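Local coordinates for putative Lipoprotein (Shewanella oneidensis, PDB 3U24) that is of unknown function but binds zinc and, as a putative lipoprotein of the DUF885 family, may be related to metallopeptidases, at residues 334-348 / 409-421. Numbering follows the deposited sequence.
With ZN (zinc ion), chain F.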
ATOM      1  N   VAL A 334      26.659   2.066  -3.939  1.00 25.78           N
ATOM      2  CA  VAL A 334      26.108   1.254  -5.004  1.00 26.70           C
ATOM      3  C   VAL A 334      26.994   1.262  -6.236  1.00 28.43           C
ATOM      4  O   VAL A 334      27.217   0.215  -6.853  1.00 27.64           O
ATOM      5  CB  VAL A 334      24.717   1.720  -5.409  1.00 26.75           C
ATOM      6  CG1 VAL A 334      24.334   1.118  -6.750  1.00 27.70           C
ATOM      7  CG2 VAL A 334      23.733   1.331  -4.315  1.00 25.55           C
ATOM      8  N   ASN A 335      27.543   2.429  -6.554  1.00 29.20           N
ATOM      9  CA  ASN A 335      28.516   2.522  -7.635  1.00 30.56           C
ATOM     10  C   ASN A 335      29.791   1.769  -7.362  1.00 29.01           C
ATOM     11  O   ASN A 335      30.239   1.025  -8.203  1.00 27.78           O
ATOM     12  CB  ASN A 335      28.821   3.982  -7.963  1.00 33.17           C
ATOM     13  CG  ASN A 335      27.618   4.677  -8.563  1.00 34.74           C
ATOM     14  OD1 ASN A 335      26.787   4.022  -9.189  1.00 36.71           O
ATOM     15  ND2 ASN A 335      27.511   5.980  -8.375  1.00 35.23           N
ATOM     16  N   GLN A 336      30.370   1.972  -6.196  1.00 27.94           N
ATOM     17  CA  GLN A 336      31.602   1.298  -5.865  1.00 29.34           C
ATOM     18  C   GLN A 336      31.441  -0.219  -5.940  1.00 30.43           C
ATOM     19  O   GLN A 336      32.304  -0.889  -6.462  1.00 30.50           O
ATOM     20  CB  GLN A 336      32.098   1.694  -4.479  1.00 28.66           C
ATOM     21  CG  GLN A 336      32.748   3.069  -4.437  1.00 29.11           C
ATOM     22  CD  GLN A 336      34.088   3.140  -5.159  1.00 29.79           C
ATOM     23  OE1 GLN A 336      34.885   2.208  -5.135  1.00 29.95           O
ATOM     24  NE2 GLN A 336      34.351   4.266  -5.767  1.00 29.76           N
ATOM     25  N   LYS A 337      30.314  -0.741  -5.466  1.00 30.62           N
ATOM     26  CA  LYS A 337      30.117  -2.191  -5.370  1.00 31.84           C
ATOM     27  C   LYS A 337      29.442  -2.780  -6.603  1.00 32.30           C
ATOM     28  O   LYS A 337      29.185  -3.984  -6.666  1.00 31.59           O
ATOM     29  CB  LYS A 337      29.292  -2.527  -4.109  1.00 31.47           C
ATOM     30  CG  LYS A 337      29.973  -2.078  -2.823  1.00 32.33           C
ATOM     31  CD  LYS A 337      31.095  -3.016  -2.443  1.00 34.99           C
ATOM     32  CE  LYS A 337      32.048  -2.402  -1.417  1.00 37.01           C
ATOM     33  NZ  LYS A 337      32.912  -3.502  -0.895  1.00 38.64           N
ATOM     34  N   ASN A 338      29.138  -1.935  -7.586  1.00 33.72           N
ATOM     35  CA  ASN A 338      28.526  -2.412  -8.813  1.00 34.61           C
ATOM     36  C   ASN A 338      27.220  -3.139  -8.623  1.00 33.19           C
ATOM     37  O   ASN A 338      26.983  -4.169  -9.230  1.00 34.30           O
ATOM     38  CB  ASN A 338      29.481  -3.357  -9.531  1.00 37.66           C
ATOM     39  CG  ASN A 338      30.418  -2.612 -10.403  1.00 40.39           C
ATOM     40  OD1 ASN A 338      29.979  -1.787 -11.215  1.00 44.39           O
ATOM     41  ND2 ASN A 338      31.692  -2.863 -10.246  1.00 40.73           N
ATOM     42  N   ILE A 339      26.362  -2.586  -7.792  1.00 30.65           N
ATOM     43  CA  ILE A 339      25.112  -3.213  -7.473  1.00 28.28           C
ATOM     44  C   ILE A 339      24.059  -2.980  -8.593  1.00 27.53           C
ATOM     45  O   ILE A 339      23.367  -3.899  -8.995  1.00 26.96           O
ATOM     46  CB  ILE A 339      24.690  -2.696  -6.112  1.00 27.67           C
ATOM     47  CG1 ILE A 339      25.646  -3.326  -5.078  1.00 28.41           C
ATOM     48  CG2 ILE A 339      23.210  -2.976  -5.857  1.00 25.88           C
ATOM     49  CD1 ILE A 339      25.366  -2.936  -3.639  1.00 28.10           C
ATOM     50  N   VAL A 340      23.991  -1.769  -9.127  1.00 26.39           N
ATOM     51  CA  VAL A 340      23.008  -1.437 -10.162  1.00 26.46           C
ATOM     52  C   VAL A 340      23.409  -0.095 -10.775  1.00 27.49           C
ATOM     53  O   VAL A 340      23.899   0.756 -10.078  1.00 28.26           O
ATOM     54  CB  VAL A 340      21.576  -1.366  -9.552  1.00 23.96           C
ATOM     55  CG1 VAL A 340      21.429  -0.119  -8.707  1.00 22.91           C
ATOM     56  CG2 VAL A 340      20.515  -1.412 -10.620  1.00 23.24           C
ATOM     57  N   THR A 341      23.242   0.096 -12.072  1.00 29.76           N
ATOM     58  CA  THR A 341      23.560   1.385 -12.690  1.00 31.27           C
ATOM     59  C   THR A 341      22.598   2.454 -12.181  1.00 32.20           C
ATOM     60  O   THR A 341      21.388   2.297 -12.276  1.00 33.45           O
ATOM     61  CB  THR A 341      23.452   1.329 -14.234  1.00 31.52           C
ATOM     62  OG1 THR A 341      24.282   0.280 -14.742  1.00 32.89           O
ATOM     63  CG2 THR A 341      23.863   2.703 -14.902  1.00 31.68           C
ATOM     64  N   LEU A 342      23.140   3.535 -11.663  1.00 35.34           N
ATOM     65  CA  LEU A 342      22.370   4.723 -11.322  1.00 39.99           C
ATOM     66  C   LEU A 342      22.701   5.868 -12.286  1.00 44.91           C
ATOM     67  O   LEU A 342      23.828   5.993 -12.689  1.00 48.71           O
ATOM     68  CB  LEU A 342      22.730   5.157  -9.901  1.00 39.39           C
ATOM     69  CG  LEU A 342      22.458   4.133  -8.819  1.00 38.90           C
ATOM     70  CD1 LEU A 342      23.067   4.623  -7.506  1.00 37.73           C
ATOM     71  CD2 LEU A 342      20.951   3.884  -8.720  1.00 35.41           C
ATOM     72  N   ASP A 343      21.732   6.707 -12.645  1.00 54.84           N
ATOM     73  CA  ASP A 343      21.981   7.848 -13.549  1.00 60.87           C
ATOM     74  C   ASP A 343      22.233   9.140 -12.754  1.00 61.54           C
ATOM     75  O   ASP A 343      21.292   9.680 -12.184  1.00 59.58           O
ATOM     76  CB  ASP A 343      20.780   8.036 -14.486  1.00 66.09           C
ATOM     77  CG  ASP A 343      20.981   9.176 -15.483  1.00 73.54           C
ATOM     78  OD1 ASP A 343      21.105   8.899 -16.700  1.00 82.39           O
ATOM     79  OD2 ASP A 343      21.020  10.354 -15.054  1.00 77.53           O
ATOM     80  N   PRO A 344      23.487   9.658 -12.728  1.00 66.23           N
ATOM     81  CA  PRO A 344      23.784  10.866 -11.907  1.00 70.91           C
ATOM     82  C   PRO A 344      22.941  12.141 -12.199  1.00 74.06           C
ATOM     83  O   PRO A 344      22.846  13.020 -11.328  1.00 75.52           O
ATOM     84  CB  PRO A 344      25.274  11.139 -12.182  1.00 70.64           C
ATOM     85  CG  PRO A 344      25.819   9.853 -12.697  1.00 72.32           C
ATOM     86  CD  PRO A 344      24.690   9.179 -13.433  1.00 69.26           C
ATOM     87  N   LYS A 345      22.340  12.227 -13.394  1.00 75.95           N
ATOM     88  CA  LYS A 345      21.514  13.382 -13.798  1.00 77.29           C
ATOM     89  C   LYS A 345      20.003  13.195 -13.539  1.00 74.61           C
ATOM     90  O   LYS A 345      19.177  13.959 -14.039  1.00 72.63           O
ATOM     91  CB  LYS A 345      21.788  13.748 -15.268  1.00 78.60           C
ATOM     92  CG  LYS A 345      23.151  14.406 -15.481  1.00 82.15           C
ATOM     93  CD  LYS A 345      23.433  14.674 -16.951  1.00 86.54           C
ATOM     94  CE  LYS A 345      22.698  15.902 -17.477  1.00 87.14           C
ATOM     95  NZ  LYS A 345      23.522  17.139 -17.349  1.00 88.80           N
ATOM     96  N   LYS A 346      19.648  12.187 -12.747  1.00 72.62           N
ATOM     97  CA  LYS A 346      18.322  12.099 -12.146  1.00 72.36           C
ATOM     98  C   LYS A 346      18.504  12.218 -10.616  1.00 77.32           C
ATOM     99  O   LYS A 346      18.147  11.285  -9.863  1.00 72.31           O
ATOM    100  CB  LYS A 346      17.618  10.787 -12.555  1.00 70.93           C
ATOM    101  CG  LYS A 346      17.084  10.781 -13.991  1.00 72.01           C
ATOM    102  CD  LYS A 346      16.667   9.392 -14.478  1.00 69.94           C
ATOM    103  CE  LYS A 346      16.725   9.273 -16.005  1.00 70.55           C
ATOM    104  NZ  LYS A 346      16.474   7.891 -16.526  1.00 66.38           N
ATOM    105  N   PRO A 347      19.052  13.377 -10.144  1.00 77.61           N
ATOM    106  CA  PRO A 347      19.386  13.487  -8.729  1.00 72.38           C
ATOM    107  C   PRO A 347      18.100  13.608  -7.899  1.00 67.66           C
ATOM    108  O   PRO A 347      17.203  14.375  -8.268  1.00 66.43           O
ATOM    109  CB  PRO A 347      20.205  14.777  -8.673  1.00 73.44           C
ATOM    110  CG  PRO A 347      19.577  15.637  -9.714  1.00 74.69           C
ATOM    111  CD  PRO A 347      19.065  14.707 -10.790  1.00 75.37           C
ATOM    112  N   LEU A 348      18.011  12.855  -6.799  1.00 58.77           N
ATOM    113  CA  LEU A 348      16.785  12.816  -6.004  1.00 49.52           C
ATOM    114  C   LEU A 348      16.712  14.012  -5.092  1.00 46.45           C
ATOM    115  O   LEU A 348      17.634  14.268  -4.321  1.00 48.70           O
ATOM    116  CB  LEU A 348      16.732  11.528  -5.179  1.00 47.02           C
ATOM    117  CG  LEU A 348      15.512  11.263  -4.284  1.00 43.21           C
ATOM    118  CD1 LEU A 348      14.176  11.463  -4.988  1.00 37.86           C
ATOM    119  CD2 LEU A 348      15.645   9.854  -3.714  1.00 41.42           C
ATOM    120  N   GLU A 409      13.689   3.265   0.831  1.00 22.59           N
ATOM    121  CA  GLU A 409      12.893   4.308   0.174  1.00 24.75           C
ATOM    122  C   GLU A 409      13.551   4.927  -1.037  1.00 23.93           C
ATOM    123  O   GLU A 409      12.887   5.291  -1.983  1.00 23.84           O
ATOM    124  CB  GLU A 409      12.563   5.439   1.177  1.00 27.35           C
ATOM    125  CG  GLU A 409      11.605   5.011   2.259  1.00 29.02           C
ATOM    126  CD  GLU A 409      10.241   4.693   1.709  1.00 32.13           C
ATOM    127  OE1 GLU A 409       9.933   5.224   0.620  1.00 36.48           O
ATOM    128  OE2 GLU A 409       9.480   3.929   2.348  1.00 35.74           O
ATOM    129  N   ALA A 410      14.870   5.006  -1.036  1.00 24.90           N
ATOM    130  CA  ALA A 410      15.575   5.799  -2.026  1.00 25.38           C
ATOM    131  C   ALA A 410      16.544   4.957  -2.861  1.00 26.06           C
ATOM    132  O   ALA A 410      16.284   4.681  -4.029  1.00 26.95           O
ATOM    133  CB  ALA A 410      16.300   6.973  -1.351  1.00 24.18           C
ATOM    134  N   ILE A 411      17.664   4.548  -2.295  1.00 25.93           N
ATOM    135  CA  ILE A 411      18.692   3.956  -3.124  1.00 27.13           C
ATOM    136  C   ILE A 411      19.273   2.710  -2.508  1.00 25.73           C
ATOM    137  O   ILE A 411      19.797   2.777  -1.424  1.00 26.14           O
ATOM    138  CB  ILE A 411      19.777   5.021  -3.421  1.00 30.72           C
ATOM    139  CG1 ILE A 411      19.329   5.775  -4.690  1.00 32.25           C
ATOM    140  CG2 ILE A 411      21.152   4.364  -3.585  1.00 30.35           C
ATOM    141  CD1 ILE A 411      19.640   7.241  -4.732  1.00 32.86           C
ATOM    142  N   PRO A 412      19.151   1.549  -3.182  1.00 24.07           N
ATOM    143  CA  PRO A 412      18.566   1.264  -4.458  1.00 23.03           C
ATOM    144  C   PRO A 412      17.129   0.713  -4.373  1.00 22.56           C
ATOM    145  O   PRO A 412      16.716  -0.077  -5.240  1.00 21.07           O
ATOM    146  CB  PRO A 412      19.496   0.202  -4.995  1.00 23.35           C
ATOM    147  CG  PRO A 412      19.804  -0.616  -3.805  1.00 23.91           C
ATOM    148  CD  PRO A 412      19.892   0.383  -2.672  1.00 24.35           C
ATOM    149  N   GLY A 413      16.369   1.161  -3.370  1.00 21.30           N
ATOM    150  CA  GLY A 413      14.968   0.742  -3.211  1.00 20.96           C
ATOM    151  C   GLY A 413      13.931   1.458  -4.087  1.00 20.89           C
ATOM    152  O   GLY A 413      14.057   1.518  -5.351  1.00 20.04           O
ATOM    153  N   HIS A 414      12.904   2.034  -3.445  1.00 20.46           N
ATOM    154  CA  HIS A 414      11.762   2.544  -4.232  1.00 20.27           C
ATOM    155  C   HIS A 414      12.107   3.494  -5.314  1.00 20.52           C
ATOM    156  O   HIS A 414      11.579   3.361  -6.406  1.00 21.56           O
ATOM    157  CB  HIS A 414      10.700   3.181  -3.365  1.00 20.12           C
ATOM    158  CG  HIS A 414       9.923   2.205  -2.572  1.00 20.11           C
ATOM    159  ND1 HIS A 414       9.492   1.034  -3.089  1.00 20.68           N
ATOM    160  CD2 HIS A 414       9.493   2.240  -1.267  1.00 19.68           C
ATOM    161  CE1 HIS A 414       8.841   0.363  -2.136  1.00 19.92           C
ATOM    162  NE2 HIS A 414       8.798   1.134  -1.046  1.00 19.97           N
ATOM    163  N   TYR A 415      12.965   4.473  -5.066  1.00 21.00           N
ATOM    164  CA  TYR A 415      13.194   5.504  -6.100  1.00 21.26           C
ATOM    165  C   TYR A 415      13.897   4.881  -7.305  1.00 21.19           C
ATOM    166  O   TYR A 415      13.501   5.128  -8.463  1.00 20.54           O
ATOM    167  CB  TYR A 415      13.972   6.716  -5.574  1.00 22.49           C
ATOM    168  CG  TYR A 415      14.379   7.716  -6.640  1.00 24.30           C
ATOM    169  CD1 TYR A 415      13.449   8.502  -7.253  1.00 25.10           C
ATOM    170  CD2 TYR A 415      15.719   7.861  -7.042  1.00 25.86           C
ATOM    171  CE1 TYR A 415      13.799   9.398  -8.233  1.00 26.50           C
ATOM    172  CE2 TYR A 415      16.077   8.771  -8.014  1.00 26.34           C
ATOM    173  CZ  TYR A 415      15.096   9.538  -8.615  1.00 27.25           C
ATOM    174  OH  TYR A 415      15.398  10.500  -9.604  1.00 29.82           O
ATOM    175  N   THR A 416      14.899   4.052  -7.037  1.00 20.51           N
ATOM    176  CA  THR A 416      15.610   3.382  -8.089  1.00 21.05           C
ATOM    177  C   THR A 416      14.711   2.503  -8.928  1.00 21.30           C
ATOM    178  O   THR A 416      14.779   2.541 -10.161  1.00 20.73           O
ATOM    179  CB  THR A 416      16.753   2.563  -7.532  1.00 21.44           C
ATOM    180  OG1 THR A 416      17.567   3.450  -6.762  1.00 22.09           O
ATOM    181  CG2 THR A 416      17.608   1.955  -8.638  1.00 21.04           C
ATOM    182  N   GLN A 417      13.872   1.715  -8.268  1.00 21.41           N
ATOM    183  CA  GLN A 417      12.947   0.858  -8.976  1.00 21.37           C
ATOM    184  C   GLN A 417      11.954   1.678  -9.815  1.00 21.90           C
ATOM    185  O   GLN A 417      11.574   1.244 -10.911  1.00 21.58           O
ATOM    186  CB  GLN A 417      12.198  -0.043  -7.985  1.00 21.03           C
ATOM    187  CG  GLN A 417      11.315  -1.115  -8.636  1.00 21.40           C
ATOM    188  CD  GLN A 417       9.836  -0.724  -8.811  1.00 21.72           C
ATOM    189  OE1 GLN A 417       9.226  -0.989  -9.866  1.00 23.43           O
ATOM    190  NE2 GLN A 417       9.247  -0.164  -7.782  1.00 20.99           N
ATOM    191  N   LEU A 418      11.533   2.843  -9.312  1.00 22.26           N
ATOM    192  CA  LEU A 418      10.630   3.707 -10.090  1.00 23.63           C
ATOM    193  C   LEU A 418      11.322   4.236 -11.349  1.00 23.66           C
ATOM    194  O   LEU A 418      10.735   4.252 -12.404  1.00 24.50           O
ATOM    195  CB  LEU A 418      10.140   4.900  -9.252  1.00 24.94           C
ATOM    196  CG  LEU A 418       9.406   6.080  -9.935  1.00 25.94           C
ATOM    197  CD1 LEU A 418       8.021   5.661 -10.439  1.00 25.66           C
ATOM    198  CD2 LEU A 418       9.263   7.238  -8.945  1.00 26.62           C
ATOM    199  N   VAL A 419      12.550   4.710 -11.227  1.00 23.83           N
ATOM    200  CA  VAL A 419      13.307   5.140 -12.401  1.00 24.61           C
ATOM    201  C   VAL A 419      13.417   4.002 -13.425  1.00 25.28           C
ATOM    202  O   VAL A 419      13.146   4.201 -14.614  1.00 25.63           O
ATOM    203  CB  VAL A 419      14.707   5.665 -12.042  1.00 24.90           C
ATOM    204  CG1 VAL A 419      15.520   5.933 -13.327  1.00 24.95           C
ATOM    205  CG2 VAL A 419      14.587   6.920 -11.195  1.00 24.18           C
ATOM    206  N   TYR A 420      13.775   2.800 -12.978  1.00 24.67           N
ATOM    207  CA  TYR A 420      13.869   1.695 -13.906  1.00 25.58           C
ATOM    208  C   TYR A 420      12.522   1.425 -14.572  1.00 26.57           C
ATOM    209  O   TYR A 420      12.482   1.263 -15.785  1.00 26.20           O
ATOM    210  CB  TYR A 420      14.489   0.443 -13.286  1.00 24.82           C
ATOM    211  CG  TYR A 420      16.023   0.440 -13.367  1.00 24.49           C
ATOM    212  CD1 TYR A 420      16.770   1.142 -12.480  1.00 24.55           C
ATOM    213  CD2 TYR A 420      16.687  -0.256 -14.352  1.00 25.42           C
ATOM    214  CE1 TYR A 420      18.145   1.154 -12.552  1.00 25.65           C
ATOM    215  CE2 TYR A 420      18.076  -0.236 -14.468  1.00 25.62           C
ATOM    216  CZ  TYR A 420      18.803   0.466 -13.557  1.00 26.05           C
ATOM    217  OH  TYR A 420      20.173   0.476 -13.574  1.00 26.24           O
ATOM    218  N   SER A 421      11.426   1.488 -13.811  1.00 27.02           N
ATOM    219  CA  SER A 421      10.095   1.267 -14.398  1.00 28.76           C
ATOM    220  C   SER A 421       9.663   2.375 -15.355  1.00 29.98           C
ATOM    221  O   SER A 421       8.769   2.169 -16.139  1.00 28.06           O
ATOM    222  CB  SER A 421       9.006   1.169 -13.322  1.00 28.20           C
ATOM    223  OG  SER A 421       8.844   2.444 -12.751  1.00 29.67           O
TER
HETATM  224 ZN    ZN F 595       8.202   0.439   0.892  1.00 22.36          ZN
HETATM  225  O   HOH W   1       7.538   2.184   1.930  1.00 27.28           O
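Y415 and L348 both send CG trans to their own backbone nitrogen (chi1 173° and -179°), so that the leucine and the ring lie alongside one another, running opposite ways. Y415 lies in the first turn of the helix that begins at H414, the last residue of the HEAIPGH zinc motif of this DUF885 family member (Peptidase_MA clan); L348 ends the loop leading out of helix 319-337. CD1 of L348 sits over one face of the ring, 3.9 Å from its centroid in a CH-pi contact, and V419 CG2 covers the opposite face. At the edge the phenol OH donates to K346 O (2.9 Å), arriving from above the carbonyl plane, off the lone pairs. Y420, nearly a turn and a half further along, reaches the loop differently: its OH gives a short 2.5 Å bond to T341 O, in the carbonyl plane and on a lone pair, while T341 OG1 turns to E553. Between the tyrosines, the side chains of L342 and T416 cross at about a right angle, CD2 against CG2. Deeper in, V334 CG2 touches I411 CG2 (4.0 Å). The motif's other side faces the metal, which H408 and E439 also bind: H414 NE2 holds zinc at 2.1 Å, and the zinc-bound water donates to E409 OE2.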